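Long-range contacts in substrate binding periplasmic protein (Ralstonia solanacearum, PDB 3LOP), which probably captures leucine or a similar amino acid in the periplasm between two lobes, as substrate-binding proteins of uptake systems do: residues Tyr125-Leu136 and Ala223-Ile231; Val141-Asp151 and Leu170-Asn181. All coordinates share one frame; numbering follows the deposited sequence.

Contact 1 (Tyr125-Leu136 and Ala223-Ile231); sequences YQQEIDKMITAL and AQLLGLSSI. With LEU (leucine), chain B.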
loop_
_atom_site.group_PDB
_atom_site.type_symbol
_atom_site.label_atom_id
_atom_site.label_comp_id
_atom_site.label_asym_id
_atom_site.label_seq_id
_atom_site.Cartn_x
_atom_site.Cartn_y
_atom_site.Cartn_z
ATOM N N TYR A 125 -9.100 2.141 -0.830
ATOM C CA TYR A 125 -9.225 2.993 0.346
ATOM C C TYR A 125 -10.695 3.169 0.705
ATOM O O TYR A 125 -11.050 3.215 1.883
ATOM C CB TYR A 125 -8.625 4.383 0.107
ATOM C CG TYR A 125 -7.118 4.440 0.041
ATOM C CD1 TYR A 125 -6.330 3.513 0.720
ATOM C CD2 TYR A 125 -6.479 5.467 -0.652
ATOM C CE1 TYR A 125 -4.939 3.609 0.713
ATOM C CE2 TYR A 125 -5.095 5.574 -0.666
ATOM C CZ TYR A 125 -4.331 4.642 0.019
ATOM O OH TYR A 125 -2.963 4.730 0.008
ATOM N N GLN A 126 -11.550 3.278 -0.309
ATOM C CA GLN A 126 -12.975 3.450 -0.048
ATOM C C GLN A 126 -13.537 2.226 0.668
ATOM O O GLN A 126 -14.375 2.355 1.556
ATOM C CB GLN A 126 -13.743 3.694 -1.347
ATOM C CG GLN A 126 -15.191 4.143 -1.127
ATOM C CD GLN A 126 -15.290 5.422 -0.311
ATOM O OE1 GLN A 126 -14.720 6.452 -0.677
ATOM N NE2 GLN A 126 -16.018 5.364 0.801
ATOM N N GLN A 127 -13.075 1.038 0.287
ATOM C CA GLN A 127 -13.540 -0.175 0.947
ATOM C C GLN A 127 -13.083 -0.157 2.402
ATOM O O GLN A 127 -13.838 -0.536 3.296
ATOM C CB GLN A 127 -12.996 -1.426 0.254
ATOM C CG GLN A 127 -13.542 -1.665 -1.142
ATOM C CD GLN A 127 -13.053 -2.977 -1.726
ATOM O OE1 GLN A 127 -13.544 -4.052 -1.370
ATOM N NE2 GLN A 127 -12.067 -2.899 -2.610
ATOM N N GLU A 128 -11.845 0.280 2.631
ATOM C CA GLU A 128 -11.288 0.363 3.979
ATOM C C GLU A 128 -12.099 1.345 4.822
ATOM O O GLU A 128 -12.483 1.046 5.955
ATOM C CB GLU A 128 -9.837 0.854 3.941
ATOM C CG GLU A 128 -8.821 -0.106 3.342
ATOM C CD GLU A 128 -7.405 0.438 3.459
ATOM O OE1 GLU A 128 -7.007 0.800 4.586
ATOM O OE2 GLU A 128 -6.693 0.507 2.435
ATOM N N ILE A 129 -12.349 2.522 4.256
ATOM C CA ILE A 129 -13.095 3.567 4.941
ATOM C C ILE A 129 -14.523 3.132 5.253
ATOM O O ILE A 129 -15.002 3.312 6.374
ATOM C CB ILE A 129 -13.092 4.869 4.106
ATOM C CG1 ILE A 129 -11.663 5.417 4.032
ATOM C CG2 ILE A 129 -14.029 5.897 4.724
ATOM C CD1 ILE A 129 -11.487 6.595 3.093
ATOM N N ASP A 130 -15.204 2.550 4.271
ATOM C CA ASP A 130 -16.568 2.085 4.499
ATOM C C ASP A 130 -16.610 1.115 5.673
ATOM O O ASP A 130 -17.412 1.268 6.594
ATOM C CB ASP A 130 -17.121 1.372 3.257
ATOM C CG ASP A 130 -17.484 2.330 2.144
ATOM O OD1 ASP A 130 -17.811 3.498 2.444
ATOM O OD2 ASP A 130 -17.463 1.908 0.967
ATOM N N LYS A 131 -15.739 0.116 5.642
ATOM C CA LYS A 131 -15.715 -0.887 6.697
ATOM C C LYS A 131 -15.390 -0.318 8.080
ATOM O O LYS A 131 -16.103 -0.589 9.045
ATOM C CB LYS A 131 -14.723 -1.995 6.335
ATOM C CG LYS A 131 -15.088 -3.366 6.892
ATOM C CD LYS A 131 -14.191 -4.450 6.313
ATOM C CE LYS A 131 -14.585 -5.829 6.814
ATOM N NZ LYS A 131 -15.979 -6.178 6.431
HETATM N N MSE A 132 -14.327 0.477 8.174
HETATM C CA MSE A 132 -13.925 1.054 9.458
HETATM C C MSE A 132 -14.886 2.102 10.007
HETATM O O MSE A 132 -15.214 2.088 11.194
HETATM C CB MSE A 132 -12.531 1.681 9.357
HETATM C CG MSE A 132 -11.395 0.685 9.279
HETATM SE SE MSE A 132 -9.671 1.564 9.340
HETATM C CE MSE A 132 -9.442 1.899 7.452
ATOM N N ILE A 133 -15.321 3.021 9.154
ATOM C CA ILE A 133 -16.228 4.068 9.598
ATOM C C ILE A 133 -17.592 3.498 9.973
ATOM O O ILE A 133 -18.173 3.884 10.986
ATOM C CB ILE A 133 -16.382 5.166 8.515
ATOM C CG1 ILE A 133 -15.025 5.831 8.262
ATOM C CG2 ILE A 133 -17.396 6.212 8.962
ATOM C CD1 ILE A 133 -14.430 6.506 9.487
ATOM N N THR A 134 -18.098 2.566 9.174
ATOM C CA THR A 134 -19.394 1.969 9.477
ATOM C C THR A 134 -19.332 1.232 10.812
ATOM O O THR A 134 -20.305 1.218 11.566
ATOM C CB THR A 134 -19.839 1.000 8.366
ATOM O OG1 THR A 134 -20.008 1.730 7.147
ATOM C CG2 THR A 134 -21.158 0.335 8.730
ATOM N N ALA A 135 -18.184 0.626 11.105
ATOM C CA ALA A 135 -18.010 -0.085 12.366
ATOM C C ALA A 135 -18.114 0.906 13.525
ATOM O O ALA A 135 -18.739 0.611 14.545
ATOM C CB ALA A 135 -16.658 -0.790 12.392
ATOM N N LEU A 136 -17.507 2.079 13.361
ATOM C CA LEU A 136 -17.544 3.111 14.398
ATOM C C LEU A 136 -18.967 3.603 14.621
ATOM O O LEU A 136 -19.431 3.701 15.758
ATOM C CB LEU A 136 -16.664 4.303 14.009
ATOM C CG LEU A 136 -15.139 4.160 14.069
ATOM C CD1 LEU A 136 -14.502 5.403 13.474
ATOM C CD2 LEU A 136 -14.684 3.966 15.501
ATOM N N ALA A 223 -8.894 9.994 21.813
ATOM C CA ALA A 223 -9.705 9.433 20.737
ATOM C C ALA A 223 -9.223 8.071 20.247
ATOM O O ALA A 223 -8.034 7.761 20.306
ATOM C CB ALA A 223 -9.753 10.410 19.561
ATOM N N GLN A 224 -10.166 7.255 19.785
ATOM C CA GLN A 224 -9.843 5.950 19.215
ATOM C C GLN A 224 -9.137 6.288 17.906
ATOM O O GLN A 224 -9.585 7.163 17.169
ATOM C CB GLN A 224 -11.130 5.173 18.926
ATOM C CG GLN A 224 -10.958 3.966 18.009
ATOM C CD GLN A 224 -10.117 2.876 18.634
ATOM O OE1 GLN A 224 -10.390 2.441 19.754
ATOM N NE2 GLN A 224 -9.092 2.420 17.915
ATOM N N LEU A 225 -8.038 5.603 17.616
ATOM C CA LEU A 225 -7.297 5.876 16.396
ATOM C C LEU A 225 -7.459 4.772 15.364
ATOM O O LEU A 225 -7.527 3.590 15.703
ATOM C CB LEU A 225 -5.813 6.069 16.724
ATOM C CG LEU A 225 -5.516 7.200 17.716
ATOM C CD1 LEU A 225 -4.074 7.104 18.193
ATOM C CD2 LEU A 225 -5.792 8.550 17.064
ATOM N N LEU A 226 -7.533 5.173 14.099
ATOM C CA LEU A 226 -7.660 4.233 12.995
ATOM C C LEU A 226 -7.099 4.907 11.752
ATOM O O LEU A 226 -6.980 6.129 11.711
ATOM C CB LEU A 226 -9.126 3.834 12.772
ATOM C CG LEU A 226 -10.162 4.913 12.454
ATOM C CD1 LEU A 226 -11.378 4.258 11.814
ATOM C CD2 LEU A 226 -10.555 5.662 13.720
ATOM N N GLY A 227 -6.749 4.120 10.741
ATOM C CA GLY A 227 -6.190 4.712 9.540
ATOM C C GLY A 227 -6.092 3.774 8.358
ATOM O O GLY A 227 -6.367 2.578 8.469
ATOM N N LEU A 228 -5.695 4.335 7.220
ATOM C CA LEU A 228 -5.556 3.588 5.974
ATOM C C LEU A 228 -4.376 2.618 5.964
ATOM O O LEU A 228 -3.448 2.740 6.765
ATOM C CB LEU A 228 -5.406 4.563 4.804
ATOM C CG LEU A 228 -6.612 5.450 4.491
ATOM C CD1 LEU A 228 -6.237 6.465 3.417
ATOM C CD2 LEU A 228 -7.779 4.590 4.040
ATOM N N SER A 229 -4.417 1.669 5.031
ATOM C CA SER A 229 -3.365 0.663 4.888
ATOM C C SER A 229 -2.041 1.265 4.422
ATOM O O SER A 229 -1.054 0.553 4.225
ATOM C CB SER A 229 -3.809 -0.435 3.920
ATOM O OG SER A 229 -4.043 0.090 2.628
ATOM N N SER A 230 -2.033 2.579 4.231
ATOM C CA SER A 230 -0.822 3.284 3.842
ATOM C C SER A 230 0.048 3.395 5.095
ATOM O O SER A 230 1.214 3.782 5.028
ATOM C CB SER A 230 -1.174 4.679 3.321
ATOM O OG SER A 230 -2.031 5.359 4.226
ATOM N N ILE A 231 -0.542 3.049 6.235
ATOM C CA ILE A 231 0.144 3.097 7.522
ATOM C C ILE A 231 0.381 1.685 8.064
ATOM O O ILE A 231 -0.532 1.046 8.578
ATOM C CB ILE A 231 -0.692 3.881 8.547
ATOM C CG1 ILE A 231 -0.958 5.292 8.017
ATOM C CG2 ILE A 231 0.034 3.928 9.887
ATOM C CD1 ILE A 231 -2.052 6.035 8.757
HETATM N N LEU B . 1.129 5.047 -1.494
HETATM C CA LEU B . 1.294 5.843 -0.245
HETATM C C LEU B . 1.800 4.956 0.875
HETATM O O LEU B . 2.362 5.513 1.838
HETATM C CB LEU B . -0.043 6.447 0.145
HETATM C CG LEU B . -0.613 7.083 -1.117
HETATM C CD1 LEU B . -2.058 6.871 -1.196
HETATM C CD2 LEU B . -0.280 8.521 -1.153
HETATM O OXT LEU B . 1.621 3.720 0.773
HETATM O O HOH W 1 -6.176 0.219 7.252
#
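Leu228 lies across the ring of Tyr125 at about a right angle, its CD1 methyl over the middle of one face in a CH-pi contact, 3.9 Å from CD1 to the ring centroid and 8° from the normal. The other methyl, CD2, drops past the rim of the ring to CG1 of Ile129. Glu128 reaches out from the helix with an outstretched side chain and grips Ser229 with both carboxylate oxygens. OE1 takes the Ser229 backbone N-H through its syn lone pair at 2.8 Å, a rather bent bond with 131° at the hydrogen, while Ser229 OG donates to Glu128 OE2 at 2.7 Å, on the syn side but 30° out of the carboxylate plane. A water bridges Glu128 OE1 and Gly227 O, so the buried carboxylate is bonded directly to Ser229 and linked through the water to Gly227. Helix 125-136 here runs nearly antiparallel to strand 224-227, a strand of the parallel sheet in one alpha/beta lobe of the periplasmic binding protein fold; the type I turn from Leu228 to Ile231 carries the chain on to the leucine pocket, where Tyr125 and Ser230 both belong. Further along the helix, selenomethionine Met132 and Leu226 run alongside one another head to tail, Met132 CB 3.7 Å from Leu226 CD1. The bend at chi3 turns the Met132 methyl CE onto Gly227 O, 3.3 Å away. Leu226 meets Leu136 tip to tip, CD1 of Leu226 to CD1 of Leu136 at 3.7 Å, and Phe201 of the adjoining strand packs against both Met132 and Leu226. Ser230 OG is hydrogen-bonded to Ala204 O, and its CB lies beside the bound leucine.

Contact 2 (Val141-Asp151 and Leu170-Asn181); sequences VTRIGVLYQED and LAITAMASYPRN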
loop_
_atom_site.group_PDB
_atom_site.type_symbol
_atom_site.label_atom_id
_atom_site.label_comp_id
_atom_site.label_asym_id
_atom_site.label_seq_id
_atom_site.Cartn_x
_atom_site.Cartn_y
_atom_site.Cartn_z
ATOM N N VAL A 141 -20.402 5.857 17.677
ATOM C CA VAL A 141 -19.550 7.026 17.485
ATOM C C VAL A 141 -20.227 8.036 16.565
ATOM O O VAL A 141 -20.765 7.673 15.520
ATOM C CB VAL A 141 -18.189 6.625 16.877
ATOM C CG1 VAL A 141 -17.380 7.865 16.520
ATOM C CG2 VAL A 141 -17.423 5.768 17.869
ATOM N N THR A 142 -20.204 9.304 16.961
ATOM C CA THR A 142 -20.809 10.354 16.151
ATOM C C THR A 142 -19.864 11.518 15.876
ATOM O O THR A 142 -20.122 12.329 14.987
ATOM C CB THR A 142 -22.071 10.920 16.819
ATOM O OG1 THR A 142 -21.737 11.420 18.120
ATOM C CG2 THR A 142 -23.133 9.843 16.939
ATOM N N ARG A 143 -18.770 11.601 16.626
ATOM C CA ARG A 143 -17.819 12.692 16.447
ATOM C C ARG A 143 -16.473 12.174 15.973
ATOM O O ARG A 143 -15.685 11.640 16.753
ATOM C CB ARG A 143 -17.667 13.468 17.757
ATOM C CG ARG A 143 -18.990 14.054 18.242
ATOM C CD ARG A 143 -18.802 15.012 19.408
ATOM N NE ARG A 143 -18.380 14.353 20.642
ATOM C CZ ARG A 143 -19.185 13.654 21.438
ATOM N NH1 ARG A 143 -20.469 13.510 21.138
ATOM N NH2 ARG A 143 -18.703 13.103 22.544
ATOM N N ILE A 144 -16.219 12.346 14.679
ATOM C CA ILE A 144 -14.992 11.869 14.068
ATOM C C ILE A 144 -14.129 12.988 13.499
ATOM O O ILE A 144 -14.627 13.901 12.837
ATOM C CB ILE A 144 -15.329 10.863 12.944
ATOM C CG1 ILE A 144 -16.074 9.666 13.546
ATOM C CG2 ILE A 144 -14.057 10.406 12.230
ATOM C CD1 ILE A 144 -16.622 8.679 12.520
ATOM N N GLY A 145 -12.832 12.908 13.779
ATOM C CA GLY A 145 -11.887 13.884 13.274
ATOM C C GLY A 145 -11.037 13.199 12.222
ATOM O O GLY A 145 -10.945 11.969 12.202
ATOM N N VAL A 146 -10.424 13.971 11.334
ATOM C CA VAL A 146 -9.598 13.378 10.292
ATOM C C VAL A 146 -8.290 14.125 10.076
ATOM O O VAL A 146 -8.280 15.349 9.952
ATOM C CB VAL A 146 -10.344 13.349 8.930
ATOM C CG1 VAL A 146 -9.470 12.684 7.873
ATOM C CG2 VAL A 146 -11.675 12.614 9.068
ATOM N N LEU A 147 -7.189 13.380 10.058
ATOM C CA LEU A 147 -5.873 13.943 9.776
ATOM C C LEU A 147 -5.692 13.594 8.304
ATOM O O LEU A 147 -5.822 12.427 7.937
ATOM C CB LEU A 147 -4.779 13.242 10.582
ATOM C CG LEU A 147 -3.358 13.608 10.124
ATOM C CD1 LEU A 147 -3.047 15.043 10.524
ATOM C CD2 LEU A 147 -2.344 12.655 10.732
ATOM N N TYR A 148 -5.411 14.579 7.459
ATOM C CA TYR A 148 -5.241 14.286 6.040
ATOM C C TYR A 148 -4.040 14.960 5.399
ATOM O O TYR A 148 -3.676 16.084 5.750
ATOM C CB TYR A 148 -6.503 14.663 5.254
ATOM C CG TYR A 148 -6.794 16.148 5.190
ATOM C CD1 TYR A 148 -7.406 16.808 6.255
ATOM C CD2 TYR A 148 -6.468 16.890 4.056
ATOM C CE1 TYR A 148 -7.690 18.172 6.190
ATOM C CE2 TYR A 148 -6.746 18.254 3.981
ATOM C CZ TYR A 148 -7.357 18.886 5.052
ATOM O OH TYR A 148 -7.641 20.231 4.983
ATOM N N GLN A 149 -3.424 14.260 4.453
ATOM C CA GLN A 149 -2.276 14.801 3.742
ATOM C C GLN A 149 -2.786 15.853 2.760
ATOM O O GLN A 149 -3.815 15.664 2.111
ATOM C CB GLN A 149 -1.543 13.676 3.007
ATOM C CG GLN A 149 -0.270 14.108 2.291
ATOM C CD GLN A 149 0.606 12.927 1.931
ATOM O OE1 GLN A 149 1.338 12.406 2.772
ATOM N NE2 GLN A 149 0.522 12.484 0.683
ATOM N N GLU A 150 -2.063 16.962 2.654
ATOM C CA GLU A 150 -2.473 18.052 1.778
ATOM C C GLU A 150 -2.171 17.800 0.303
ATOM O O GLU A 150 -1.361 18.498 -0.313
ATOM C CB GLU A 150 -1.822 19.355 2.243
ATOM C CG GLU A 150 -2.423 20.599 1.620
ATOM C CD GLU A 150 -2.066 21.852 2.389
ATOM O OE1 GLU A 150 -0.858 22.094 2.608
ATOM O OE2 GLU A 150 -2.994 22.595 2.778
ATOM N N ASP A 151 -2.835 16.787 -0.247
ATOM C CA ASP A 151 -2.691 16.408 -1.647
ATOM C C ASP A 151 -3.746 15.355 -1.989
ATOM O O ASP A 151 -4.714 15.179 -1.243
ATOM C CB ASP A 151 -1.270 15.889 -1.929
ATOM C CG ASP A 151 -1.068 14.441 -1.523
ATOM O OD1 ASP A 151 -1.831 13.935 -0.673
ATOM O OD2 ASP A 151 -0.123 13.815 -2.053
ATOM N N LEU A 170 -24.422 11.786 9.096
ATOM C CA LEU A 170 -23.369 12.359 9.929
ATOM C C LEU A 170 -22.365 13.103 9.055
ATOM O O LEU A 170 -22.384 12.982 7.833
ATOM C CB LEU A 170 -22.644 11.255 10.709
ATOM C CG LEU A 170 -23.445 10.492 11.767
ATOM C CD1 LEU A 170 -22.659 9.269 12.216
ATOM C CD2 LEU A 170 -23.747 11.403 12.950
ATOM N N ALA A 171 -21.497 13.882 9.689
ATOM C CA ALA A 171 -20.475 14.628 8.968
ATOM C C ALA A 171 -19.221 14.714 9.826
ATOM O O ALA A 171 -19.278 14.529 11.040
ATOM C CB ALA A 171 -20.981 16.031 8.638
ATOM N N ILE A 172 -18.086 14.982 9.189
ATOM C CA ILE A 172 -16.823 15.099 9.907
ATOM C C ILE A 172 -16.900 16.248 10.909
ATOM O O ILE A 172 -17.363 17.340 10.579
ATOM C CB ILE A 172 -15.661 15.342 8.924
ATOM C CG1 ILE A 172 -15.495 14.115 8.023
ATOM C CG2 ILE A 172 -14.371 15.629 9.688
ATOM C CD1 ILE A 172 -14.487 14.305 6.909
ATOM N N THR A 173 -16.451 15.990 12.134
ATOM C CA THR A 173 -16.476 16.994 13.192
ATOM C C THR A 173 -15.319 17.977 13.085
ATOM O O THR A 173 -15.486 19.174 13.327
ATOM C CB THR A 173 -16.437 16.329 14.585
ATOM O OG1 THR A 173 -17.677 15.651 14.818
ATOM C CG2 THR A 173 -16.216 17.368 15.678
ATOM N N ALA A 174 -14.146 17.471 12.726
ATOM C CA ALA A 174 -12.965 18.313 12.599
ATOM C C ALA A 174 -11.952 17.654 11.682
ATOM O O ALA A 174 -11.881 16.431 11.603
ATOM C CB ALA A 174 -12.344 18.547 13.974
HETATM N N MSE A 175 -11.179 18.472 10.976
HETATM C CA MSE A 175 -10.154 17.951 10.091
HETATM C C MSE A 175 -8.925 18.843 10.163
HETATM O O MSE A 175 -9.026 20.044 10.428
HETATM C CB MSE A 175 -10.665 17.855 8.646
HETATM C CG MSE A 175 -11.130 19.161 8.032
HETATM SE SE MSE A 175 -11.729 18.916 6.201
HETATM C CE MSE A 175 -13.460 18.147 6.562
ATOM N N ALA A 176 -7.764 18.241 9.950
ATOM C CA ALA A 176 -6.498 18.961 9.994
ATOM C C ALA A 176 -5.544 18.312 9.004
ATOM O O ALA A 176 -5.504 17.089 8.877
ATOM C CB ALA A 176 -5.916 18.909 11.398
ATOM N N SER A 177 -4.763 19.140 8.318
ATOM C CA SER A 177 -3.834 18.646 7.312
ATOM C C SER A 177 -2.364 18.786 7.679
ATOM O O SER A 177 -2.009 19.391 8.688
ATOM C CB SER A 177 -4.076 19.388 5.999
ATOM O OG SER A 177 -3.722 20.757 6.131
ATOM N N TYR A 178 -1.517 18.202 6.837
ATOM C CA TYR A 178 -0.069 18.275 6.988
ATOM C C TYR A 178 0.476 18.174 5.560
ATOM O O TYR A 178 -0.158 17.575 4.693
ATOM C CB TYR A 178 0.454 17.131 7.867
ATOM C CG TYR A 178 0.449 15.780 7.201
ATOM C CD1 TYR A 178 1.501 15.385 6.371
ATOM C CD2 TYR A 178 -0.626 14.911 7.361
ATOM C CE1 TYR A 178 1.476 14.160 5.714
ATOM C CE2 TYR A 178 -0.659 13.684 6.707
ATOM C CZ TYR A 178 0.393 13.318 5.884
ATOM O OH TYR A 178 0.357 12.117 5.218
ATOM N N PRO A 179 1.649 18.770 5.293
ATOM C CA PRO A 179 2.274 18.753 3.961
ATOM C C PRO A 179 2.814 17.397 3.513
ATOM O O PRO A 179 3.443 16.688 4.294
ATOM C CB PRO A 179 3.397 19.786 4.091
ATOM C CG PRO A 179 2.972 20.643 5.255
ATOM C CD PRO A 179 2.398 19.646 6.206
ATOM N N ARG A 180 2.580 17.047 2.249
ATOM C CA ARG A 180 3.067 15.774 1.728
ATOM C C ARG A 180 4.593 15.744 1.770
ATOM O O ARG A 180 5.252 16.784 1.689
ATOM C CB ARG A 180 2.588 15.548 0.285
ATOM C CG ARG A 180 3.453 16.209 -0.790
ATOM C CD ARG A 180 2.835 16.064 -2.175
ATOM N NE ARG A 180 2.582 14.671 -2.539
ATOM C CZ ARG A 180 3.501 13.829 -3.003
ATOM N NH1 ARG A 180 4.756 14.225 -3.174
ATOM N NH2 ARG A 180 3.161 12.582 -3.295
ATOM N N ASN A 181 5.141 14.544 1.899
ATOM C CA ASN A 181 6.581 14.330 1.946
ATOM C C ASN A 181 7.238 14.934 3.181
ATOM O O ASN A 181 8.439 15.207 3.192
ATOM C CB ASN A 181 7.242 14.874 0.678
ATOM C CG ASN A 181 7.984 13.799 -0.092
ATOM O OD1 ASN A 181 7.953 12.622 0.276
ATOM N ND2 ASN A 181 8.655 14.195 -1.167
HETATM O O HOH W 2 -18.375 13.297 13.163
HETATM O O HOH W 3 3.998 12.032 2.080
HETATM O O HOH W 4 1.324 18.901 0.397
HETATM O O HOH W 5 -0.868 21.114 5.686
HETATM O O HOH W 6 -4.783 23.180 5.531
HETATM O O HOH W 7 0.438 11.376 -2.844
#
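Gly145-Gln149 and Ala174-Tyr178 pair as parallel strands, the two ends of a beta-alpha-beta unit whose crossover is helix 152-166; strand 174-178 is an edge of the sheet. Backbone bonds run as a ladder: Val146 and Tyr148 each donate to and accept from the partner strand, as in Ala176 N to Val146 O at 2.9 Å, and Glu150 N to Tyr178 O extends it. Rings lean on both faces. The Tyr148 ring lies over Ser177 CB, 3.6 Å from that atom to the centroid, with the selenium of Met175 oblique to it in a Met-aromatic contact. On the other face Tyr178, its CG held between backbone N and carbonyl carbon (chi1 73°), folds its ring over Gln149 CA. Polar side chains close the C-terminal ends. Tyr178 OH donates to Gln149 OE1 at 2.7 Å from above the amide plane, while Gln149 NE2 donates to Asp151 OD1, which also caps the N terminus of helix 152-166 through Leu153 N. Asp151 OD2 forms a salt bridge with Arg180, whose NE points almost straight at it, 2.9 Å away with 173° at the hydrogen.

Both contacts build one lobe. Helix 125-138 of contact 1 leads directly into strand 144-149 of contact 2, and the segments touch where they meet: Leu136 O lies 3.0 Å from Val141 N, a probable hydrogen bond, and Leu136 CD1 packs 4.0 Å from Ile144 CD1. Strands 174-178 and 224-227 belong to the same parallel sheet, with 144-149 and 199-203 between them; the contact centres are about 12 Å apart. The C-terminal ends of the strands face the ligand. Contact 1 supplies Tyr125 and Ser230 to the leucine pocket, with the Tyr125 side chain about 3 Å from the magnesium ion, while the Gln149 side chain of contact 2 comes within about 4 Å of the leucine.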